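Local structure of StAR-related lipid transfer protein 5 (Homo sapiens, 2R55) at residues 47-52 with 214-219; 56-61 with 65-70; 83-88 with 95-100; 160-163 with 167-170. The protein probably binds cholesterol or other sterols and may take part in the transport of sterols or other lipids inside the cell. All coordinates share one frame; numbering follows the deposited sequence.

Contact 1 of 4, residues 47-52 with 214-219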
loop_
_atom_site.group_PDB
_atom_site.type_symbol
_atom_site.label_atom_id
_atom_site.label_comp_id
_atom_site.label_asym_id
_atom_site.label_seq_id
_atom_site.Cartn_x
_atom_site.Cartn_y
_atom_site.Cartn_z
ATOM N N ILE A 47 -3.971 15.271 -11.047
ATOM C CA ILE A 47 -2.591 14.812 -11.242
ATOM C C ILE A 47 -1.546 15.573 -10.395
ATOM O O ILE A 47 -1.606 16.804 -10.283
ATOM C CB ILE A 47 -2.216 14.852 -12.756
ATOM C CG1 ILE A 47 -1.088 13.867 -13.079
ATOM C CG2 ILE A 47 -1.883 16.271 -13.218
ATOM C CD1 ILE A 47 -1.589 12.487 -13.511
ATOM N N CYS A 48 -0.606 14.841 -9.794
ATOM C CA CYS A 48 0.517 15.464 -9.078
ATOM C C CYS A 48 1.672 15.651 -10.050
ATOM O O CYS A 48 2.060 16.769 -10.393
ATOM C CB CYS A 48 1.048 14.586 -7.937
ATOM S SG CYS A 48 -0.089 13.964 -6.709
ATOM N N ARG A 49 2.222 14.515 -10.463
ATOM C CA ARG A 49 3.420 14.460 -11.273
ATOM C C ARG A 49 3.378 13.235 -12.185
ATOM O O ARG A 49 2.421 12.453 -12.153
ATOM C CB ARG A 49 4.663 14.436 -10.374
ATOM C CG ARG A 49 4.561 13.437 -9.231
ATOM C CD ARG A 49 5.356 13.896 -8.022
ATOM N NE ARG A 49 6.577 13.121 -7.838
ATOM C CZ ARG A 49 7.627 13.525 -7.126
ATOM N NH1 ARG A 49 7.625 14.719 -6.534
ATOM N NH2 ARG A 49 8.693 12.737 -7.017
ATOM N N GLU A 50 4.423 13.094 -13.001
ATOM C CA GLU A 50 4.573 11.983 -13.926
ATOM C C GLU A 50 6.062 11.790 -14.237
ATOM O O GLU A 50 6.921 12.008 -13.370
ATOM C CB GLU A 50 3.760 12.250 -15.195
ATOM C CG GLU A 50 3.059 11.020 -15.741
ATOM C CD GLU A 50 1.690 11.334 -16.335
ATOM O OE1 GLU A 50 1.386 10.835 -17.443
ATOM O OE2 GLU A 50 0.912 12.077 -15.695
ATOM N N GLY A 51 6.367 11.387 -15.467
ATOM C CA GLY A 51 7.742 11.137 -15.865
ATOM C C GLY A 51 7.977 9.671 -16.157
ATOM O O GLY A 51 7.049 8.949 -16.533
ATOM N N ASN A 52 9.225 9.235 -15.974
ATOM C CA ASN A 52 9.631 7.867 -16.308
ATOM C C ASN A 52 8.834 6.777 -15.583
ATOM O O ASN A 52 8.841 6.689 -14.342
ATOM C CB ASN A 52 11.147 7.680 -16.136
ATOM C CG ASN A 52 11.933 8.133 -17.363
ATOM O OD1 ASN A 52 11.355 8.407 -18.415
ATOM N ND2 ASN A 52 13.258 8.207 -17.234
ATOM N N SER A 214 6.752 9.798 -2.343
ATOM C CA SER A 214 6.819 8.479 -1.737
ATOM C C SER A 214 6.384 7.429 -2.760
ATOM O O SER A 214 7.003 6.372 -2.869
ATOM C CB SER A 214 5.932 8.436 -0.482
ATOM O OG SER A 214 6.191 7.295 0.319
ATOM N N MET A 215 5.343 7.751 -3.532
ATOM C CA MET A 215 4.831 6.856 -4.584
ATOM C C MET A 215 5.787 6.655 -5.774
ATOM O O MET A 215 5.975 5.533 -6.227
ATOM C CB MET A 215 3.467 7.346 -5.072
ATOM C CG MET A 215 2.746 6.405 -6.039
ATOM S SD MET A 215 1.835 5.080 -5.225
ATOM C CE MET A 215 0.430 5.957 -4.571
ATOM N N THR A 216 6.376 7.739 -6.278
ATOM C CA THR A 216 7.333 7.655 -7.399
ATOM C C THR A 216 8.617 6.881 -7.040
ATOM O O THR A 216 9.196 6.191 -7.887
ATOM C CB THR A 216 7.743 9.039 -7.915
ATOM O OG1 THR A 216 8.430 9.750 -6.874
ATOM C CG2 THR A 216 6.522 9.821 -8.378
ATOM N N ARG A 217 9.032 7.008 -5.782
ATOM C CA ARG A 217 10.145 6.255 -5.214
ATOM C C ARG A 217 9.795 4.789 -4.993
ATOM O O ARG A 217 10.649 3.906 -5.133
ATOM C CB ARG A 217 10.571 6.882 -3.871
ATOM C CG ARG A 217 11.735 7.842 -3.976
ATOM C CD ARG A 217 11.559 9.067 -3.069
ATOM N NE ARG A 217 12.857 9.681 -2.749
ATOM C CZ ARG A 217 13.604 10.374 -3.611
ATOM N NH1 ARG A 217 13.194 10.577 -4.869
ATOM N NH2 ARG A 217 14.771 10.862 -3.215
ATOM N N PHE A 218 8.541 4.546 -4.611
ATOM C CA PHE A 218 8.032 3.193 -4.399
ATOM C C PHE A 218 8.181 2.373 -5.695
ATOM O O PHE A 218 8.724 1.260 -5.686
ATOM C CB PHE A 218 6.589 3.270 -3.909
ATOM C CG PHE A 218 5.860 1.950 -3.878
ATOM C CD1 PHE A 218 5.925 1.122 -2.759
ATOM C CD2 PHE A 218 5.049 1.561 -4.947
ATOM C CE1 PHE A 218 5.208 -0.093 -2.733
ATOM C CE2 PHE A 218 4.358 0.351 -4.922
ATOM C CZ PHE A 218 4.434 -0.474 -3.816
ATOM N N TYR A 219 7.747 2.957 -6.810
ATOM C CA TYR A 219 7.819 2.284 -8.104
ATOM C C TYR A 219 9.244 2.172 -8.591
ATOM O O TYR A 219 9.634 1.132 -9.135
ATOM C CB TYR A 219 6.949 2.985 -9.159
ATOM C CG TYR A 219 5.487 2.626 -9.095
ATOM C CD1 TYR A 219 4.656 3.159 -8.104
ATOM C CD2 TYR A 219 4.923 1.767 -10.042
ATOM C CE1 TYR A 219 3.327 2.832 -8.050
ATOM C CE2 TYR A 219 3.586 1.442 -9.997
ATOM C CZ TYR A 219 2.789 1.977 -9.001
ATOM O OH TYR A 219 1.451 1.640 -8.960
#
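Polar contact between strand 46-49 and helix 204-227 rests on one hydrogen bond, from NH2 of Arg49 to OG1 of Thr216 (3.0 Å). The bond is bent, 136° at the hydrogen, and the hydroxyl sits 29° out of the guanidinium plane. OG1 is turned back over its own helix, lodged between its backbone N and carbonyl carbon (chi1 63°), where it also bonds to the carbonyl O of Arg213, one turn earlier. The threonine hydroxyl thus links the arginine to the helix backbone.

Van der Waals contact comes from the other branch of the threonine. Its methyl CG2 lies 3.3 Å from NE of Arg49; the two side chains cross at about a right angle, and the guanidinium meets both branches of Thr216, OG1 at NH2 and CG2 at NE. A bend in the chain at chi3 swings the arginine head onto the helix. NH1 of Arg217 comes no nearer than 5.4 Å to NH2 of Arg49, a like charge at some distance.

The contact lies at the surface. The arginine also touches Pro212 and Arg213, while Cys48 and Arg49 both face Val56 in a classic beta bulge, and Met215 packs inward from the helix against Val56 and strand 188-197.

Contact 2 of 4, residues 56-61 with 65-70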
loop_
_atom_site.group_PDB
_atom_site.type_symbol
_atom_site.label_atom_id
_atom_site.label_comp_id
_atom_site.label_asym_id
_atom_site.label_seq_id
_atom_site.Cartn_x
_atom_site.Cartn_y
_atom_site.Cartn_z
ATOM N N VAL A 56 1.385 9.695 -10.780
ATOM C CA VAL A 56 0.669 9.741 -9.531
ATOM C C VAL A 56 -0.334 10.883 -9.532
ATOM O O VAL A 56 -0.075 11.962 -10.065
ATOM C CB VAL A 56 1.622 9.739 -8.279
ATOM C CG1 VAL A 56 2.852 8.851 -8.521
ATOM C CG2 VAL A 56 2.055 11.125 -7.913
ATOM N N SER A 57 -1.502 10.608 -8.966
ATOM C CA SER A 57 -2.530 11.613 -8.792
ATOM C C SER A 57 -3.152 11.405 -7.427
ATOM O O SER A 57 -2.855 10.411 -6.760
ATOM C CB SER A 57 -3.584 11.492 -9.892
ATOM O OG SER A 57 -3.935 10.140 -10.115
ATOM N N TRP A 58 -4.000 12.337 -7.005
ATOM C CA TRP A 58 -4.569 12.290 -5.679
ATOM C C TRP A 58 -6.028 12.704 -5.753
ATOM O O TRP A 58 -6.506 13.144 -6.815
ATOM C CB TRP A 58 -3.784 13.204 -4.711
ATOM C CG TRP A 58 -3.934 14.648 -5.059
ATOM C CD1 TRP A 58 -3.230 15.340 -6.005
ATOM C CD2 TRP A 58 -4.884 15.568 -4.512
ATOM N NE1 TRP A 58 -3.680 16.635 -6.079
ATOM C CE2 TRP A 58 -4.696 16.805 -5.173
ATOM C CE3 TRP A 58 -5.873 15.474 -3.522
ATOM C CZ2 TRP A 58 -5.463 17.948 -4.871
ATOM C CZ3 TRP A 58 -6.644 16.614 -3.226
ATOM C CH2 TRP A 58 -6.427 17.830 -3.900
ATOM N N ARG A 59 -6.739 12.530 -4.634
ATOM C CA ARG A 59 -8.036 13.155 -4.417
ATOM C C ARG A 59 -8.379 13.145 -2.929
ATOM O O ARG A 59 -7.825 12.345 -2.185
ATOM C CB ARG A 59 -9.136 12.479 -5.246
ATOM C CG ARG A 59 -9.736 11.252 -4.615
ATOM C CD ARG A 59 -10.550 10.504 -5.623
ATOM N NE ARG A 59 -11.277 9.412 -4.996
ATOM C CZ ARG A 59 -12.136 8.633 -5.645
ATOM N NH1 ARG A 59 -12.363 8.842 -6.937
ATOM N NH2 ARG A 59 -12.750 7.647 -5.007
ATOM N N PRO A 60 -9.312 14.017 -2.499
ATOM C CA PRO A 60 -9.705 13.973 -1.086
ATOM C C PRO A 60 -10.250 12.589 -0.721
ATOM O O PRO A 60 -11.071 12.040 -1.445
ATOM C CB PRO A 60 -10.834 15.016 -0.991
ATOM C CG PRO A 60 -10.676 15.876 -2.180
ATOM C CD PRO A 60 -10.068 15.036 -3.254
ATOM N N SER A 61 -9.745 12.025 0.365
ATOM C CA SER A 61 -10.286 10.819 0.960
ATOM C C SER A 61 -11.627 11.145 1.558
ATOM O O SER A 61 -11.826 12.283 2.002
ATOM C CB SER A 61 -9.370 10.369 2.083
ATOM O OG SER A 61 -10.092 9.696 3.094
ATOM N N PRO A 65 -9.755 13.386 7.098
ATOM C CA PRO A 65 -9.469 14.706 6.516
ATOM C C PRO A 65 -8.550 14.696 5.277
ATOM O O PRO A 65 -8.845 15.421 4.318
ATOM C CB PRO A 65 -8.791 15.451 7.663
ATOM C CG PRO A 65 -9.386 14.854 8.875
ATOM C CD PRO A 65 -9.603 13.405 8.568
ATOM N N GLY A 66 -7.491 13.870 5.278
ATOM C CA GLY A 66 -6.469 13.871 4.213
ATOM C C GLY A 66 -6.837 13.351 2.822
ATOM O O GLY A 66 -7.995 13.435 2.383
ATOM N N ASN A 67 -5.840 12.814 2.119
ATOM C CA ASN A 67 -6.012 12.440 0.722
ATOM C C ASN A 67 -5.822 10.953 0.435
ATOM O O ASN A 67 -5.271 10.215 1.254
ATOM C CB ASN A 67 -5.058 13.249 -0.153
ATOM C CG ASN A 67 -5.238 14.763 0.001
ATOM O OD1 ASN A 67 -6.353 15.293 -0.008
ATOM N ND2 ASN A 67 -4.126 15.463 0.112
ATOM N N LEU A 68 -6.271 10.526 -0.742
ATOM C CA LEU A 68 -5.979 9.202 -1.266
ATOM C C LEU A 68 -5.106 9.382 -2.488
ATOM O O LEU A 68 -5.395 10.233 -3.329
ATOM C CB LEU A 68 -7.287 8.486 -1.631
ATOM C CG LEU A 68 -7.363 7.252 -2.534
ATOM C CD1 LEU A 68 -6.677 6.036 -1.920
ATOM C CD2 LEU A 68 -8.837 6.921 -2.896
ATOM N N TYR A 69 -4.057 8.565 -2.590
ATOM C CA TYR A 69 -3.057 8.660 -3.657
ATOM C C TYR A 69 -3.096 7.433 -4.563
ATOM O O TYR A 69 -3.246 6.300 -4.080
ATOM C CB TYR A 69 -1.641 8.845 -3.065
ATOM C CG TYR A 69 -1.438 10.213 -2.465
ATOM C CD1 TYR A 69 -1.710 10.456 -1.115
ATOM C CD2 TYR A 69 -1.004 11.278 -3.251
ATOM C CE1 TYR A 69 -1.552 11.737 -0.562
ATOM C CE2 TYR A 69 -0.836 12.561 -2.711
ATOM C CZ TYR A 69 -1.113 12.779 -1.369
ATOM O OH TYR A 69 -0.960 14.037 -0.853
ATOM N N ARG A 70 -2.945 7.664 -5.867
ATOM C CA ARG A 70 -3.072 6.631 -6.866
ATOM C C ARG A 70 -1.827 6.611 -7.748
ATOM O O ARG A 70 -1.491 7.610 -8.402
ATOM C CB ARG A 70 -4.311 6.913 -7.711
ATOM C CG ARG A 70 -4.540 5.975 -8.918
ATOM C CD ARG A 70 -5.318 6.701 -9.989
ATOM N NE ARG A 70 -6.056 5.799 -10.860
ATOM C CZ ARG A 70 -5.528 5.149 -11.896
ATOM N NH1 ARG A 70 -4.231 5.275 -12.192
ATOM N NH2 ARG A 70 -6.296 4.349 -12.627
#
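Strands 54-60 and 67-75 form an antiparallel beta hairpin, and here Ser57 pairs with Arg70 and Arg59 with Leu68 through two hydrogen bonds each. The straightest runs from Leu68 N to Arg59 O (2.8 Å, 176°). Beyond the last paired strand residues, Ser61 N bonds to Gly66 O at 3.0 Å; Ser61 OG holds the turn through the backbone N of Glu63 and Phe64, and reaches His195.

On the face bearing Trp58 and Tyr69, a non-hydrogen-bonded pair, CB of Trp58 rests 3.6 Å from CE2 of Tyr69. With CG between the backbone N and carbonyl carbon (chi1 67°), the indole leans diagonally to the amide of Asn67: OD1 is 3.5 Å from CZ3 of Trp58, ring and amide planes 51° apart.

On the other face the side chains of Arg59 and Leu68 lie next to each other, NE of Arg59 being 4.1 Å from CD2 of Leu68. The arginine head bonds to Ala43 O and makes a cation-pi contact with Trp45. CD of Arg70 lies 3.7 Å from OG of Ser57, while its guanidinium forms a salt bridge with Glu72. This alternation of hydrogen-bonded and non-hydrogen-bonded pairs is typical of antiparallel hairpins, here in the curved START-domain sheet.

Contact 3 of 4, residues 83-88 with 95-100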
loop_
_atom_site.group_PDB
_atom_site.type_symbol
_atom_site.label_atom_id
_atom_site.label_comp_id
_atom_site.label_asym_id
_atom_site.label_seq_id
_atom_site.Cartn_x
_atom_site.Cartn_y
_atom_site.Cartn_z
ATOM N N TRP A 83 4.156 -9.679 -7.777
ATOM C CA TRP A 83 3.305 -9.937 -6.631
ATOM C C TRP A 83 4.157 -10.373 -5.453
ATOM O O TRP A 83 3.991 -9.865 -4.340
ATOM C CB TRP A 83 2.206 -10.950 -6.937
ATOM C CG TRP A 83 1.511 -11.429 -5.708
ATOM C CD1 TRP A 83 1.716 -12.609 -5.065
ATOM C CD2 TRP A 83 0.516 -10.727 -4.948
ATOM N NE1 TRP A 83 0.910 -12.698 -3.957
ATOM C CE2 TRP A 83 0.157 -11.557 -3.864
ATOM C CE3 TRP A 83 -0.112 -9.488 -5.083
ATOM C CZ2 TRP A 83 -0.805 -11.190 -2.924
ATOM C CZ3 TRP A 83 -1.054 -9.122 -4.141
ATOM C CH2 TRP A 83 -1.392 -9.972 -3.073
ATOM N N ASP A 84 5.093 -11.283 -5.705
ATOM C CA ASP A 84 6.033 -11.708 -4.665
ATOM C C ASP A 84 6.715 -10.557 -3.936
ATOM O O ASP A 84 7.026 -10.661 -2.751
ATOM C CB ASP A 84 7.064 -12.684 -5.215
ATOM C CG ASP A 84 6.711 -14.112 -4.893
ATOM O OD1 ASP A 84 5.663 -14.268 -4.154
ATOM O OD2 ASP A 84 7.461 -15.065 -5.369
ATOM N N CYS A 85 6.923 -9.462 -4.657
ATOM C CA CYS A 85 7.505 -8.256 -4.097
ATOM C C CYS A 85 6.592 -7.524 -3.118
ATOM O O CYS A 85 7.040 -7.115 -2.035
ATOM C CB CYS A 85 7.907 -7.314 -5.221
ATOM S SG CYS A 85 9.239 -7.957 -6.225
ATOM N N VAL A 86 5.323 -7.367 -3.486
ATOM C CA VAL A 86 4.403 -6.528 -2.703
ATOM C C VAL A 86 3.470 -7.332 -1.802
ATOM O O VAL A 86 2.845 -6.784 -0.913
ATOM C CB VAL A 86 3.563 -5.590 -3.601
ATOM C CG1 VAL A 86 4.466 -4.685 -4.447
ATOM C CG2 VAL A 86 2.608 -6.402 -4.485
ATOM N N LYS A 87 3.370 -8.629 -2.056
ATOM C CA LYS A 87 2.601 -9.549 -1.230
ATOM C C LYS A 87 2.915 -9.412 0.260
ATOM O O LYS A 87 4.076 -9.293 0.667
ATOM C CB LYS A 87 2.873 -10.985 -1.697
ATOM C CG LYS A 87 2.776 -12.093 -0.640
ATOM C CD LYS A 87 3.611 -13.311 -1.044
ATOM C CE LYS A 87 3.363 -14.484 -0.115
ATOM N NZ LYS A 87 4.430 -15.514 -0.228
ATOM N N PRO A 88 1.864 -9.393 1.083
ATOM C CA PRO A 88 2.028 -9.554 2.522
ATOM C C PRO A 88 2.150 -11.025 2.894
ATOM O O PRO A 88 2.914 -11.370 3.789
ATOM C CB PRO A 88 0.728 -8.962 3.088
ATOM C CG PRO A 88 -0.031 -8.406 1.884
ATOM C CD PRO A 88 0.461 -9.159 0.712
ATOM N N VAL A 95 10.252 -5.812 3.122
ATOM C CA VAL A 95 11.253 -5.263 4.058
ATOM C C VAL A 95 12.529 -4.826 3.343
ATOM O O VAL A 95 13.121 -3.803 3.674
ATOM C CB VAL A 95 11.624 -6.304 5.161
ATOM C CG1 VAL A 95 12.828 -5.840 6.021
ATOM C CG2 VAL A 95 10.419 -6.600 6.039
ATOM N N LYS A 96 12.937 -5.620 2.362
ATOM C CA LYS A 96 14.160 -5.390 1.618
ATOM C C LYS A 96 14.128 -4.096 0.798
ATOM O O LYS A 96 14.757 -3.105 1.157
ATOM C CB LYS A 96 14.429 -6.597 0.715
ATOM C CG LYS A 96 15.738 -6.567 -0.029
ATOM C CD LYS A 96 16.859 -6.481 0.957
ATOM C CE LYS A 96 18.141 -7.017 0.392
ATOM N NZ LYS A 96 19.138 -6.858 1.462
ATOM N N TRP A 97 13.364 -4.109 -0.285
ATOM C CA TRP A 97 13.500 -3.118 -1.346
ATOM C C TRP A 97 12.785 -1.794 -1.106
ATOM O O TRP A 97 13.142 -0.789 -1.713
ATOM C CB TRP A 97 13.036 -3.718 -2.677
ATOM C CG TRP A 97 11.630 -4.240 -2.641
ATOM C CD1 TRP A 97 11.242 -5.519 -2.369
ATOM C CD2 TRP A 97 10.430 -3.497 -2.881
ATOM N NE1 TRP A 97 9.872 -5.622 -2.432
ATOM C CE2 TRP A 97 9.347 -4.396 -2.744
ATOM C CE3 TRP A 97 10.161 -2.161 -3.210
ATOM C CZ2 TRP A 97 8.012 -4.001 -2.919
ATOM C CZ3 TRP A 97 8.831 -1.762 -3.369
ATOM C CH2 TRP A 97 7.775 -2.682 -3.221
ATOM N N ASP A 98 11.770 -1.786 -0.251
ATOM C CA ASP A 98 10.972 -0.572 -0.061
ATOM C C ASP A 98 11.560 0.350 1.001
ATOM O O ASP A 98 11.460 0.076 2.202
ATOM C CB ASP A 98 9.524 -0.926 0.283
ATOM C CG ASP A 98 8.631 0.303 0.413
ATOM O OD1 ASP A 98 8.855 1.330 -0.273
ATOM O OD2 ASP A 98 7.678 0.223 1.205
ATOM N N GLU A 99 12.152 1.456 0.556
ATOM C CA GLU A 99 12.840 2.378 1.467
ATOM C C GLU A 99 11.974 2.817 2.650
ATOM O O GLU A 99 12.499 3.240 3.672
ATOM C CB GLU A 99 13.413 3.598 0.714
ATOM C CG GLU A 99 12.372 4.541 0.097
ATOM C CD GLU A 99 12.886 5.963 -0.155
ATOM O OE1 GLU A 99 14.098 6.145 -0.402
ATOM O OE2 GLU A 99 12.056 6.904 -0.120
ATOM N N ASN A 100 10.652 2.686 2.500
ATOM C CA ASN A 100 9.682 3.135 3.503
ATOM C C ASN A 100 9.178 2.084 4.485
ATOM O O ASN A 100 8.153 2.293 5.158
ATOM C CB ASN A 100 8.485 3.776 2.817
ATOM C CG ASN A 100 8.528 5.273 2.874
ATOM O OD1 ASN A 100 9.080 5.855 3.803
ATOM N ND2 ASN A 100 7.934 5.912 1.881
#
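The indole of Trp97 meets Cys85 O at its edge, in the ring plane, while CB of Asp98 lies over one of its faces, 3.7 Å above the plane and offset toward the rim. NE1 of Trp97 donates to Cys85 O at 3.2 Å. The oxygen is only 4° out of the indole plane, yet the bond is bent, 138° at the hydrogen, and the donor stands above the carbonyl plane, off the lone pairs. The same oxygen lies 3.4 Å from CZ2 of Trp97, so both rings of the indole border it.

Cys85 is in the last turn of helix 79-86, and the indole N-H thus reaches a carbonyl close to the C-terminal end of that helix, tying it to the short, weakly bonded helical turn 94-97 in the START domain. Around this bond lie apolar and sulfur contacts. CG1 of Val86 approaches CZ2 of Trp97 obliquely at 3.9 Å, and CB of Cys85 is 4.0 Å from the same carbon. SG of Cys85, set beside its backbone N with chi1 -66°, makes a sulfur-aromatic contact 5.0 Å from the centroid of the five-membered ring, at an oblique angle. Helix 204-227 adjoins this buried cluster: Leu222 touches Cys85 and Asn221 touches Trp97.

Contact 4 of 4, residues 160-163 with 167-170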
loop_
_atom_site.group_PDB
_atom_site.type_symbol
_atom_site.label_atom_id
_atom_site.label_comp_id
_atom_site.label_asym_id
_atom_site.label_seq_id
_atom_site.Cartn_x
_atom_site.Cartn_y
_atom_site.Cartn_z
ATOM N N CYS A 160 -0.871 -5.971 19.628
ATOM C CA CYS A 160 -0.005 -5.009 18.979
ATOM C C CYS A 160 -0.437 -3.562 19.291
ATOM O O CYS A 160 -1.033 -2.886 18.455
ATOM C CB CYS A 160 0.044 -5.275 17.477
ATOM S SG CYS A 160 1.343 -4.334 16.677
ATOM N N PRO A 161 -0.126 -3.085 20.510
ATOM C CA PRO A 161 -0.517 -1.743 20.914
ATOM C C PRO A 161 0.580 -0.722 20.542
ATOM O O PRO A 161 1.606 -1.131 19.983
ATOM C CB PRO A 161 -0.682 -1.888 22.430
ATOM C CG PRO A 161 0.128 -3.115 22.823
ATOM C CD PRO A 161 0.636 -3.766 21.574
ATOM N N PRO A 162 0.352 0.595 20.790
ATOM C CA PRO A 162 1.379 1.591 20.456
ATOM C C PRO A 162 2.730 1.258 21.058
ATOM O O PRO A 162 2.830 0.983 22.257
ATOM C CB PRO A 162 0.820 2.888 21.042
ATOM C CG PRO A 162 -0.646 2.705 20.989
ATOM C CD PRO A 162 -0.857 1.248 21.331
ATOM N N LYS A 163 3.744 1.254 20.201
ATOM C CA LYS A 163 5.095 0.871 20.564
ATOM C C LYS A 163 5.902 2.111 20.930
ATOM O O LYS A 163 5.700 3.191 20.359
ATOM C CB LYS A 163 5.765 0.123 19.410
ATOM C CG LYS A 163 5.348 -1.343 19.256
ATOM C CD LYS A 163 6.382 -2.301 19.854
ATOM C CE LYS A 163 6.196 -3.740 19.359
ATOM N NZ LYS A 163 7.413 -4.586 19.641
ATOM N N VAL A 167 4.979 6.483 16.205
ATOM C CA VAL A 167 3.621 6.981 16.159
ATOM C C VAL A 167 2.767 5.886 15.550
ATOM O O VAL A 167 3.168 5.239 14.579
ATOM C CB VAL A 167 3.485 8.257 15.314
ATOM C CG1 VAL A 167 2.041 8.719 15.280
ATOM C CG2 VAL A 167 4.387 9.384 15.859
ATOM N N ARG A 168 1.600 5.658 16.148
ATOM C CA ARG A 168 0.623 4.773 15.549
ATOM C C ARG A 168 -0.084 5.499 14.398
ATOM O O ARG A 168 -0.857 6.433 14.609
ATOM C CB ARG A 168 -0.381 4.237 16.582
ATOM C CG ARG A 168 -1.616 3.495 15.955
ATOM C CD ARG A 168 -1.275 2.178 15.222
ATOM N NE ARG A 168 -0.940 1.111 16.166
ATOM C CZ ARG A 168 0.305 0.764 16.489
ATOM N NH1 ARG A 168 1.316 1.378 15.913
ATOM N NH2 ARG A 168 0.543 -0.194 17.378
ATOM N N GLY A 169 0.210 5.068 13.178
ATOM C CA GLY A 169 -0.518 5.540 12.013
ATOM C C GLY A 169 -1.711 4.659 11.719
ATOM O O GLY A 169 -1.839 3.560 12.257
ATOM N N PHE A 170 -2.585 5.140 10.856
ATOM C CA PHE A 170 -3.744 4.383 10.448
ATOM C C PHE A 170 -3.841 4.474 8.936
ATOM O O PHE A 170 -3.978 5.558 8.378
ATOM C CB PHE A 170 -5.008 4.930 11.106
ATOM C CG PHE A 170 -4.966 4.929 12.611
ATOM C CD1 PHE A 170 -4.618 6.080 13.307
ATOM C CD2 PHE A 170 -5.276 3.773 13.335
ATOM C CE1 PHE A 170 -4.560 6.097 14.720
ATOM C CE2 PHE A 170 -5.238 3.767 14.739
ATOM C CZ PHE A 170 -4.868 4.940 15.435
#
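Arg168, at the start of strand 167-180, supplies most of the surface buried against the loop at 160-163, and it meets chiefly backbone there. Its NH2 donates a hydrogen bond to Cys160 O at 3.3 Å, with 143° at the hydrogen. The oxygen is near the guanidinium edge, 19° out of its plane, whereas the nitrogen stands well above the plane of the carbonyl. Pro161 O is also near that edge, 3.0 Å from NH2 of Arg168.

Pro162 buries the next largest area. Its N approaches the guanidinium obliquely, and its ring carbon CD lies 4.4 Å from NH2 of Arg168. Cys160 follows: besides its carbonyl, its SG comes within 4.3 Å of NH2 of Arg168, and its side chain packs on Val135 and Arg118.

The arginine leaves the strand with CG anti to its backbone nitrogen (chi1 169°), then bends at chi2 and chi3, which folds the head over toward the loop. NH1 forms a salt bridge with Asp133, on the neighbouring strand 132-142. Arg168 thus divides its head between a carboxylate, held by NH1, and loop backbone, where NH2 bonds to Cys160 O; the positive charge would probably be stabilised by both.

How the contacts relate
Contact 3 is buried, contacts 2 and 4 are partly so, and contact 1 lies at the surface. Contacts 1 and 2 are neighbours: strands 46-49 and 54-60 pair in the same sheet, and Cys48 SG packs on Trp58. Helix 204-227 also joins contact 1 to contact 3, where its Phe218 packs on Trp97. Contact 4, whose centre is about 20 Å or more from each of the others, shares only the sheet with contacts 1 and 2. Regular backbone pairing dominates contact 2, whereas one side-chain donor carries each of the rest: a guanidinium to a hydroxyl in contact 1, a guanidinium to a loop carbonyl in contact 4, and an indole to a helix carbonyl in contact 3.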